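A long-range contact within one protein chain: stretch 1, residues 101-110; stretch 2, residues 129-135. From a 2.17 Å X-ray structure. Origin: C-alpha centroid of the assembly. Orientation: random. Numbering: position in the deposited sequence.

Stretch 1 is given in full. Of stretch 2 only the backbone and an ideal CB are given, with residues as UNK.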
ATOM      1  N   CYS A 101       4.111   0.621   6.339  1.00 47.57           N
ATOM      2  CA  CYS A 101       4.433   0.887   4.944  1.00 43.46           C
ATOM      3  C   CYS A 101       5.909   0.655   4.655  1.00 41.61           C
ATOM      4  O   CYS A 101       6.228   0.258   3.529  1.00 38.58           O
ATOM      5  CB  CYS A 101       4.027   2.318   4.538  1.00 46.48           C
ATOM      6  SG  CYS A 101       2.390   2.844   5.169  1.00 50.96           S
ATOM      7  N   ILE A 102       6.816   0.883   5.651  1.00 38.52           N
ATOM      8  CA  ILE A 102       8.251   0.767   5.421  1.00 39.55           C
ATOM      9  C   ILE A 102       8.931  -0.157   6.422  1.00 40.05           C
ATOM     10  O   ILE A 102      10.171  -0.187   6.518  1.00 39.57           O
ATOM     11  CB  ILE A 102       8.926   2.155   5.472  1.00 44.10           C
ATOM     12  CG1 ILE A 102       8.660   2.821   6.823  1.00 46.72           C
ATOM     13  CG2 ILE A 102       8.451   3.036   4.381  1.00 45.38           C
ATOM     14  CD1 ILE A 102       9.726   3.702   7.248  1.00 50.64           C
ATOM     15  N   GLY A 103       8.140  -0.928   7.170  1.00 42.87           N
ATOM     16  CA  GLY A 103       8.700  -1.739   8.246  1.00 41.76           C
ATOM     17  C   GLY A 103       9.750  -2.725   7.765  1.00 42.09           C
ATOM     18  O   GLY A 103      10.703  -2.985   8.476  1.00 43.43           O
ATOM     19  N   GLY A 104       9.624  -3.239   6.527  1.00 41.74           N
ATOM     20  CA  GLY A 104      10.564  -4.229   6.008  1.00 41.67           C
ATOM     21  C   GLY A 104      11.492  -3.650   4.949  1.00 40.57           C
ATOM     22  O   GLY A 104      11.997  -4.367   4.058  1.00 37.66           O
ATOM     23  N   ILE A 105      11.686  -2.320   5.009  1.00 40.93           N
ATOM     24  CA  ILE A 105      12.424  -1.639   3.961  1.00 44.94           C
ATOM     25  C   ILE A 105      13.839  -2.207   3.807  1.00 46.31           C
ATOM     26  O   ILE A 105      14.322  -2.386   2.679  1.00 46.52           O
ATOM     27  CB  ILE A 105      12.429  -0.131   4.201  1.00 48.32           C
ATOM     28  CG1 ILE A 105      13.147   0.629   3.057  1.00 49.23           C
ATOM     29  CG2 ILE A 105      13.203   0.231   5.499  1.00 52.65           C
ATOM     30  CD1 ILE A 105      12.470   0.573   1.688  1.00 45.35           C
ATOM     31  N   THR A 106      14.518  -2.509   4.914  1.00 48.54           N
ATOM     32  CA  THR A 106      15.896  -3.039   4.833  1.00 51.08           C
ATOM     33  C   THR A 106      15.948  -4.300   3.972  1.00 50.42           C
ATOM     34  O   THR A 106      16.896  -4.524   3.203  1.00 45.73           O
ATOM     35  CB  THR A 106      16.436  -3.344   6.235  1.00 54.93           C
ATOM     36  OG1 THR A 106      16.545  -2.133   7.039  1.00 58.81           O
ATOM     37  CG2 THR A 106      17.836  -4.007   6.148  1.00 56.95           C
ATOM     38  N   GLU A 107      14.937  -5.148   4.086  1.00 50.66           N
ATOM     39  CA  GLU A 107      15.002  -6.406   3.375  1.00 50.82           C
ATOM     40  C   GLU A 107      14.838  -6.177   1.877  1.00 46.35           C
ATOM     41  O   GLU A 107      15.509  -6.818   1.058  1.00 44.05           O
ATOM     42  CB  GLU A 107      13.947  -7.332   3.967  1.00 49.09           C
ATOM     43  CG  GLU A 107      14.061  -8.709   3.560  1.00 49.05           C
ATOM     44  CD  GLU A 107      15.344  -9.371   4.031  1.00 48.55           C
ATOM     45  OE1 GLU A 107      15.615  -9.454   5.223  1.00 51.62           O
ATOM     46  OE2 GLU A 107      16.089  -9.770   3.143  1.00 51.56           O
ATOM     47  N   PHE A 108      13.989  -5.218   1.509  1.00 44.07           N
ATOM     48  CA  PHE A 108      13.826  -4.845   0.102  1.00 42.61           C
ATOM     49  C   PHE A 108      15.096  -4.202  -0.425  1.00 42.62           C
ATOM     50  O   PHE A 108      15.572  -4.520  -1.541  1.00 40.38           O
ATOM     51  CB  PHE A 108      12.646  -3.873  -0.087  1.00 41.42           C
ATOM     52  CG  PHE A 108      11.305  -4.550  -0.123  1.00 40.09           C
ATOM     53  CD1 PHE A 108      10.730  -4.991   1.049  1.00 40.92           C
ATOM     54  CD2 PHE A 108      10.586  -4.729  -1.340  1.00 39.24           C
ATOM     55  CE1 PHE A 108       9.496  -5.646   1.036  1.00 43.83           C
ATOM     56  CE2 PHE A 108       9.329  -5.415  -1.329  1.00 38.44           C
ATOM     57  CZ  PHE A 108       8.804  -5.848  -0.184  1.00 40.52           C
ATOM     58  N   GLU A 109      15.674  -3.302   0.356  1.00 40.60           N
ATOM     59  CA  GLU A 109      16.904  -2.642  -0.104  1.00 46.15           C
ATOM     60  C   GLU A 109      18.045  -3.663  -0.300  1.00 44.91           C
ATOM     61  O   GLU A 109      18.854  -3.537  -1.239  1.00 42.17           O
ATOM     62  CB  GLU A 109      17.301  -1.540   0.879  1.00 51.71           C
ATOM     63  CG  GLU A 109      16.306  -0.396   0.950  1.00 56.12           C
ATOM     64  CD  GLU A 109      16.806   0.766   1.807  1.00 58.80           C
ATOM     65  OE1 GLU A 109      17.195   0.506   2.951  1.00 60.73           O
ATOM     66  OE2 GLU A 109      16.804   1.933   1.349  1.00 57.96           O
ATOM     67  N   ASN A 110      18.070  -4.715   0.519  1.00 44.98           N
ATOM     68  CA  ASN A 110      19.103  -5.731   0.420  1.00 46.23           C
ATOM     69  C   ASN A 110      18.920  -6.634  -0.775  1.00 45.63           C
ATOM     70  O   ASN A 110      19.883  -7.296  -1.179  1.00 45.66           O
ATOM     71  CB  ASN A 110      19.146  -6.579   1.666  1.00 47.81           C
ATOM     72  CG  ASN A 110      19.833  -5.857   2.827  1.00 50.94           C
ATOM     73  OD1 ASN A 110      20.323  -4.735   2.667  1.00 53.98           O
ATOM     74  ND2 ASN A 110      19.797  -6.453   4.003  1.00 49.94           N
ATOM     75  N   UNK A 129      13.600  11.094  12.053  1.00 89.70           N
ATOM     76  CA  UNK A 129      14.898  10.499  12.285  1.00 91.16           C
ATOM     77  C   UNK A 129      15.293   9.397  11.329  1.00 88.29           C
ATOM     78  O   UNK A 129      16.390   8.828  11.489  1.00 86.40           O
ATOM     79  CB  UNK A 129      14.944   9.949  13.712  1.00 91.16           C
ATOM     80  N   UNK A 130      14.445   9.069  10.354  1.00 86.32           N
ATOM     81  CA  UNK A 130      14.724   7.980   9.440  1.00 85.93           C
ATOM     82  C   UNK A 130      14.976   8.490   8.025  1.00 74.68           C
ATOM     83  O   UNK A 130      14.302   9.406   7.538  1.00 69.00           O
ATOM     84  CB  UNK A 130      13.566   6.980   9.443  1.00 85.93           C
ATOM     85  N   UNK A 131      15.942   7.859   7.374  1.00 71.71           N
ATOM     86  CA  UNK A 131      16.257   8.056   5.975  1.00 66.76           C
ATOM     87  C   UNK A 131      16.317   6.683   5.321  1.00 64.72           C
ATOM     88  O   UNK A 131      16.753   5.712   5.950  1.00 67.22           O
ATOM     89  CB  UNK A 131      17.569   8.822   5.797  1.00 66.76           C
ATOM     90  N   UNK A 132      15.930   6.616   4.051  1.00 62.07           N
ATOM     91  CA  UNK A 132      16.250   5.454   3.229  1.00 63.26           C
ATOM     92  C   UNK A 132      17.756   5.344   3.048  1.00 67.58           C
ATOM     93  O   UNK A 132      18.448   6.346   2.855  1.00 68.57           O
ATOM     94  CB  UNK A 132      15.552   5.540   1.870  1.00 63.26           C
ATOM     95  N   UNK A 133      18.254   4.118   3.136  1.00 68.96           N
ATOM     96  CA  UNK A 133      19.682   3.865   2.984  1.00 72.87           C
ATOM     97  C   UNK A 133      20.108   3.927   1.519  1.00 67.31           C
ATOM     98  O   UNK A 133      21.056   4.646   1.175  1.00 68.71           O
ATOM     99  CB  UNK A 133      20.043   2.502   3.577  1.00 72.87           C
ATOM    100  N   UNK A 134      19.421   3.179   0.649  1.00 61.43           N
ATOM    101  CA  UNK A 134      19.627   3.218  -0.789  1.00 58.14           C
ATOM    102  C   UNK A 134      19.001   4.478  -1.383  1.00 52.67           C
ATOM    103  O   UNK A 134      17.884   4.859  -0.993  1.00 52.18           O
ATOM    104  CB  UNK A 134      19.042   1.967  -1.448  1.00 58.14           C
ATOM    105  N   UNK A 135      19.642   5.084  -2.392  1.00 50.93           N
ATOM    106  CA  UNK A 135      19.024   6.236  -3.076  1.00 48.37           C
ATOM    107  C   UNK A 135      17.638   5.897  -3.611  1.00 47.87           C
ATOM    108  O   UNK A 135      17.413   4.843  -4.236  1.00 45.85           O
ATOM    109  CB  UNK A 135      19.915   6.713  -4.225  1.00 48.37           C
TER

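Position 129 lies beyond the reach of stretch 1, so nothing there selects a side chain. Its backbone does: a phi of 86° with psi near 1° is a conformation that favours glycine, although asparagine is sometimes found there. The deposited residue is Gly129.

At position 130 the CA-to-CB bond points toward stretch 1, yet the ideal CB has no atom of that stretch within 5.5 Å. A short side chain would therefore stop before contact, while a long one could reach the methyl end of Ile102; a lysine, methionine, glutamate or glutamine would all be plausible. The residue is Gln130. Its extended chain (chi2 t) brings OE1 to 3.7 Å from CD1 of Ile102, a contact without a polar partner. The side chain is poorly ordered, so this contact should be read with caution.

Position 131 is again out of reach, and its extended backbone (phi -129°, psi 147°) tolerates almost any residue. It is Glu131, which makes no contact with stretch 1.

Position 132 is more telling. CA-to-CB runs sideways, and the ideal CB lies 3.9 Å from OE2 of Glu109, but beyond it stretch 1 offers the aliphatic side chains of Ile102 and Ile105. The CA atoms of Ile105 and position 132 are 8.1 Å apart, a gap that calls for a sizeable apolar group: leucine, methionine or an aromatic ring would suit. Phe132 fills it. With chi1 m, the ring comes nearer than the CB direction alone suggests, placing CD1 3.9 Å from CG1 of Ile105 and CE1 4.3 Å from CG2 of Ile102. Ile105 CG1 meets the ring at its edge, so this is apolar packing rather than stacking.

At position 133 CB points toward stretch 1 and lies 3.5 Å from OE1 of Glu109, while the backbone N is 3.2 Å from OE2 of the same residue. An acidic group would be poorly placed so near a carboxylate; a small or polar residue, such as alanine, serine or threonine, suits better. Ser133 is deposited, and its chi1 of 154° leaves CB, rather than OG, as its side-chain atom closest to Glu109 OE1.

Position 134 faces Glu109 most directly, with CA atoms 6.5 Å apart. The backbone N donates a hydrogen bond to Glu109 OE2 (3.0 Å, 154°), which any residue except proline could supply. The ideal CB is 3.6 Å from that same OE2. Glu109 O is an acceptor 5.5 Å from the ideal CB, so a donor carried beyond CB, as in asparagine or glutamine, could approach it, whereas a serine hydroxyl would fall short. Asn134 brings ND2 to 3.3 Å from Glu109 O. Water 2 donates to Glu109 O (2.5 Å from its oxygen) and accepts from Asn134 ND2 (3.1 Å); water 1 donates to both Glu109 OE2 (2.5 Å) and Asn134 O (2.9 Å).

Position 135 points away, and its phi of -55° admits proline among many others. Pro135 is found, touching nothing in stretch 1.

Stretch 2 (129-135) GQEFSNP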
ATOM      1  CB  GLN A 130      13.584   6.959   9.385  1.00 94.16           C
ATOM      2  CG  GLN A 130      12.862   6.686  10.676  1.00106.54           C
ATOM      3  CD  GLN A 130      12.047   5.406  10.585  1.00114.67           C
ATOM      4  OE1 GLN A 130      12.316   4.545   9.742  1.00115.73           O
ATOM      5  NE2 GLN A 130      11.030   5.290  11.428  1.00119.51           N
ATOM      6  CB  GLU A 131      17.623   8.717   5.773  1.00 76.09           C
ATOM      7  CG  GLU A 131      17.777  10.132   6.250  1.00 96.70           C
ATOM      8  CD  GLU A 131      19.177  10.669   5.972  1.00112.26           C
ATOM      9  OE1 GLU A 131      19.983   9.952   5.339  1.00115.16           O
ATOM     10  OE2 GLU A 131      19.472  11.807   6.382  1.00118.09           O
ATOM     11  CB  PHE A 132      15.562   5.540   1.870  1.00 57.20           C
ATOM     12  CG  PHE A 132      14.069   5.572   1.995  1.00 59.26           C
ATOM     13  CD1 PHE A 132      13.319   4.397   2.072  1.00 58.44           C
ATOM     14  CD2 PHE A 132      13.418   6.786   2.155  1.00 61.34           C
ATOM     15  CE1 PHE A 132      11.914   4.438   2.247  1.00 58.42           C
ATOM     16  CE2 PHE A 132      12.030   6.829   2.332  1.00 61.71           C
ATOM     17  CZ  PHE A 132      11.290   5.654   2.378  1.00 60.09           C
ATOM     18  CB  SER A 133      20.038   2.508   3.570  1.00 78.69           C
ATOM     19  OG  SER A 133      21.188   2.021   2.924  1.00 84.54           O
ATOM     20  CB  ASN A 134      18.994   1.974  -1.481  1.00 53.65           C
ATOM     21  CG  ASN A 134      19.918   0.775  -1.464  1.00 52.67           C
ATOM     22  OD1 ASN A 134      21.060   0.929  -1.123  1.00 55.99           O
ATOM     23  ND2 ASN A 134      19.436  -0.406  -1.890  1.00 50.97           N
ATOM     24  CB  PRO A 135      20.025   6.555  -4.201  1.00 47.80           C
ATOM     25  CG  PRO A 135      21.370   6.180  -3.599  1.00 51.74           C
ATOM     26  CD  PRO A 135      21.020   4.851  -2.892  1.00 52.72           C
TER
HETATM   27  O   HOH W   1      15.740   2.887  -0.705  1.00 49.60           O
HETATM   28  O   HOH W   2      21.239  -2.876  -1.532  1.00 55.37           O
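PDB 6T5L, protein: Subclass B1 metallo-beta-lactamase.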